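Local atomic coordinates of histidine triad protein (Bacillus subtilis, PDB entry 1Y23), a protein that probably binds nucleotides and hydrolyses nucleotide conjugates, as other histidine triad proteins do, and binds a zinc ion. Residues E51-F56 / F99-H104. Numbering follows the deposited sequence.
Sequences ENVYEF and FHYHMH. With ZN (zinc ion), chain G.
Segment 99-104 holds the three histidines of the His-x-His-x-His-x-x motif, and between the first two Tyr101 meets Val53 and Phe56 of the loop that follows strand 42-46. Tyr101 CG is anti to the backbone N (chi1 -179°), and the ring lies against Val53 and Phe56. Phe56 points its edge at one face of that ring in a T-shaped stack. Phe56 CE1 sits over the centre of the Tyr101 ring, 3.5 Å from Tyr101 CE2, and the planes stand at 85°. Val53 comes in obliquely, its CB 3.7 Å from Tyr101 CE1. Phe65 of the second subunit also packs on both Phe56 and Tyr101, so the cluster reaches the dimer interface. An alanine in place of Tyr101 would probably leave the Phe56 edge without its ring face and open a gap beside Val53. Glu51 CA makes a C-H...O contact with Phe99 O at 3.4 Å. His100 ND1 binds zinc at 2.1 Å. Cys7, Cys10 and His49 complete the site, while His100 NE2 is hydrogen-bonded to Pro46 O. His102 ND1 donates a nearly straight 2.6 Å bond to His100 O, linking the first two histidines of the HIT-family triad.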
# COMPACT_ATOMS: atom_id res chain seq x y z
N GLU B 51 -14.15 6.80 -0.15
CA GLU B 51 -14.40 5.50 0.48
C GLU B 51 -13.28 4.50 0.37
O GLU B 51 -12.90 3.86 1.36
CB GLU B 51 -15.64 4.82 -0.11
CG GLU B 51 -16.99 5.29 0.38
CD GLU B 51 -18.11 4.33 -0.05
OE1 GLU B 51 -19.29 4.68 0.11
OE2 GLU B 51 -17.80 3.21 -0.53
N ASN B 52 -12.76 4.33 -0.84
CA ASN B 52 -11.73 3.34 -1.06
C ASN B 52 -10.76 3.74 -2.16
O ASN B 52 -10.87 4.83 -2.73
CB ASN B 52 -12.41 2.02 -1.43
CG ASN B 52 -13.48 2.21 -2.48
OD1 ASN B 52 -13.26 2.87 -3.49
ND2 ASN B 52 -14.64 1.62 -2.25
N VAL B 53 -9.84 2.85 -2.48
CA VAL B 53 -8.84 3.16 -3.49
C VAL B 53 -9.44 3.35 -4.89
O VAL B 53 -8.85 4.04 -5.72
CB VAL B 53 -7.73 2.07 -3.52
CG1 VAL B 53 -8.24 0.78 -4.15
CG2 VAL B 53 -6.53 2.59 -4.25
N TYR B 54 -10.62 2.78 -5.13
CA TYR B 54 -11.30 2.88 -6.43
C TYR B 54 -11.76 4.29 -6.81
O TYR B 54 -11.78 4.65 -7.99
CB TYR B 54 -12.52 1.95 -6.48
CG TYR B 54 -12.22 0.51 -6.19
CD1 TYR B 54 -12.79 -0.14 -5.09
CD2 TYR B 54 -11.37 -0.22 -7.02
CE1 TYR B 54 -12.51 -1.48 -4.82
CE2 TYR B 54 -11.09 -1.56 -6.75
CZ TYR B 54 -11.66 -2.18 -5.65
OH TYR B 54 -11.36 -3.49 -5.36
N GLU B 55 -12.14 5.06 -5.80
CA GLU B 55 -12.65 6.43 -5.99
C GLU B 55 -11.56 7.48 -6.23
O GLU B 55 -11.87 8.67 -6.38
CB GLU B 55 -13.50 6.86 -4.79
CG GLU B 55 -14.65 5.92 -4.47
CD GLU B 55 -15.60 6.48 -3.42
OE1 GLU B 55 -15.11 6.97 -2.38
OE2 GLU B 55 -16.83 6.43 -3.63
N PHE B 56 -10.31 7.05 -6.25
CA PHE B 56 -9.20 7.96 -6.49
C PHE B 56 -9.19 8.44 -7.93
O PHE B 56 -9.39 7.64 -8.85
CB PHE B 56 -7.86 7.27 -6.21
CG PHE B 56 -7.20 7.69 -4.92
CD1 PHE B 56 -7.08 6.79 -3.86
CD2 PHE B 56 -6.74 8.99 -4.76
CE1 PHE B 56 -6.51 7.19 -2.65
CE2 PHE B 56 -6.16 9.40 -3.56
CZ PHE B 56 -6.05 8.50 -2.50
N PHE B 99 -15.08 3.09 6.29
CA PHE B 99 -15.18 3.35 4.86
C PHE B 99 -14.67 4.71 4.38
O PHE B 99 -15.37 5.45 3.69
CB PHE B 99 -16.62 3.13 4.37
CG PHE B 99 -17.05 1.67 4.39
CD1 PHE B 99 -16.13 0.64 4.21
CD2 PHE B 99 -18.40 1.34 4.54
CE1 PHE B 99 -16.52 -0.70 4.19
CE2 PHE B 99 -18.82 0.00 4.53
CZ PHE B 99 -17.87 -1.02 4.35
N HIS B 100 -13.42 5.01 4.73
CA HIS B 100 -12.74 6.24 4.32
C HIS B 100 -11.34 5.74 4.02
O HIS B 100 -10.69 5.14 4.87
CB HIS B 100 -12.73 7.27 5.46
CG HIS B 100 -12.18 8.61 5.07
ND1 HIS B 100 -12.59 9.79 5.66
CD2 HIS B 100 -11.21 8.96 4.18
CE1 HIS B 100 -11.91 10.80 5.15
NE2 HIS B 100 -11.07 10.32 4.25
N TYR B 101 -10.87 5.97 2.79
CA TYR B 101 -9.55 5.50 2.37
C TYR B 101 -8.46 5.86 3.36
O TYR B 101 -8.36 7.00 3.81
CB TYR B 101 -9.17 6.06 0.99
CG TYR B 101 -7.82 5.58 0.49
CD1 TYR B 101 -7.68 4.37 -0.20
CD2 TYR B 101 -6.65 6.31 0.77
CE1 TYR B 101 -6.43 3.89 -0.58
CE2 TYR B 101 -5.40 5.85 0.39
CZ TYR B 101 -5.28 4.63 -0.28
OH TYR B 101 -4.04 4.15 -0.64
N HIS B 102 -7.64 4.87 3.71
CA HIS B 102 -6.52 5.08 4.61
C HIS B 102 -5.41 4.10 4.32
O HIS B 102 -5.65 2.96 3.92
CB HIS B 102 -6.95 4.97 6.09
CG HIS B 102 -7.73 3.72 6.41
ND1 HIS B 102 -9.03 3.53 5.99
CD2 HIS B 102 -7.40 2.64 7.15
CE1 HIS B 102 -9.47 2.37 6.46
NE2 HIS B 102 -8.50 1.81 7.17
N MET B 103 -4.18 4.56 4.50
CA MET B 103 -3.00 3.75 4.27
C MET B 103 -2.31 3.53 5.61
O MET B 103 -2.12 4.48 6.36
CB MET B 103 -2.04 4.48 3.32
CG MET B 103 -0.74 3.75 3.06
SD MET B 103 -0.86 2.58 1.68
CE MET B 103 -0.07 3.53 0.39
N HIS B 104 -1.96 2.28 5.91
CA HIS B 104 -1.25 1.98 7.15
C HIS B 104 0.24 2.02 6.86
O HIS B 104 0.70 1.44 5.88
CB HIS B 104 -1.55 0.57 7.67
CG HIS B 104 -2.95 0.37 8.15
ND1 HIS B 104 -3.95 -0.12 7.33
CD2 HIS B 104 -3.51 0.53 9.37
CE1 HIS B 104 -5.06 -0.26 8.03
NE2 HIS B 104 -4.82 0.13 9.27
ZN ZN G . -14.65 10.04 6.06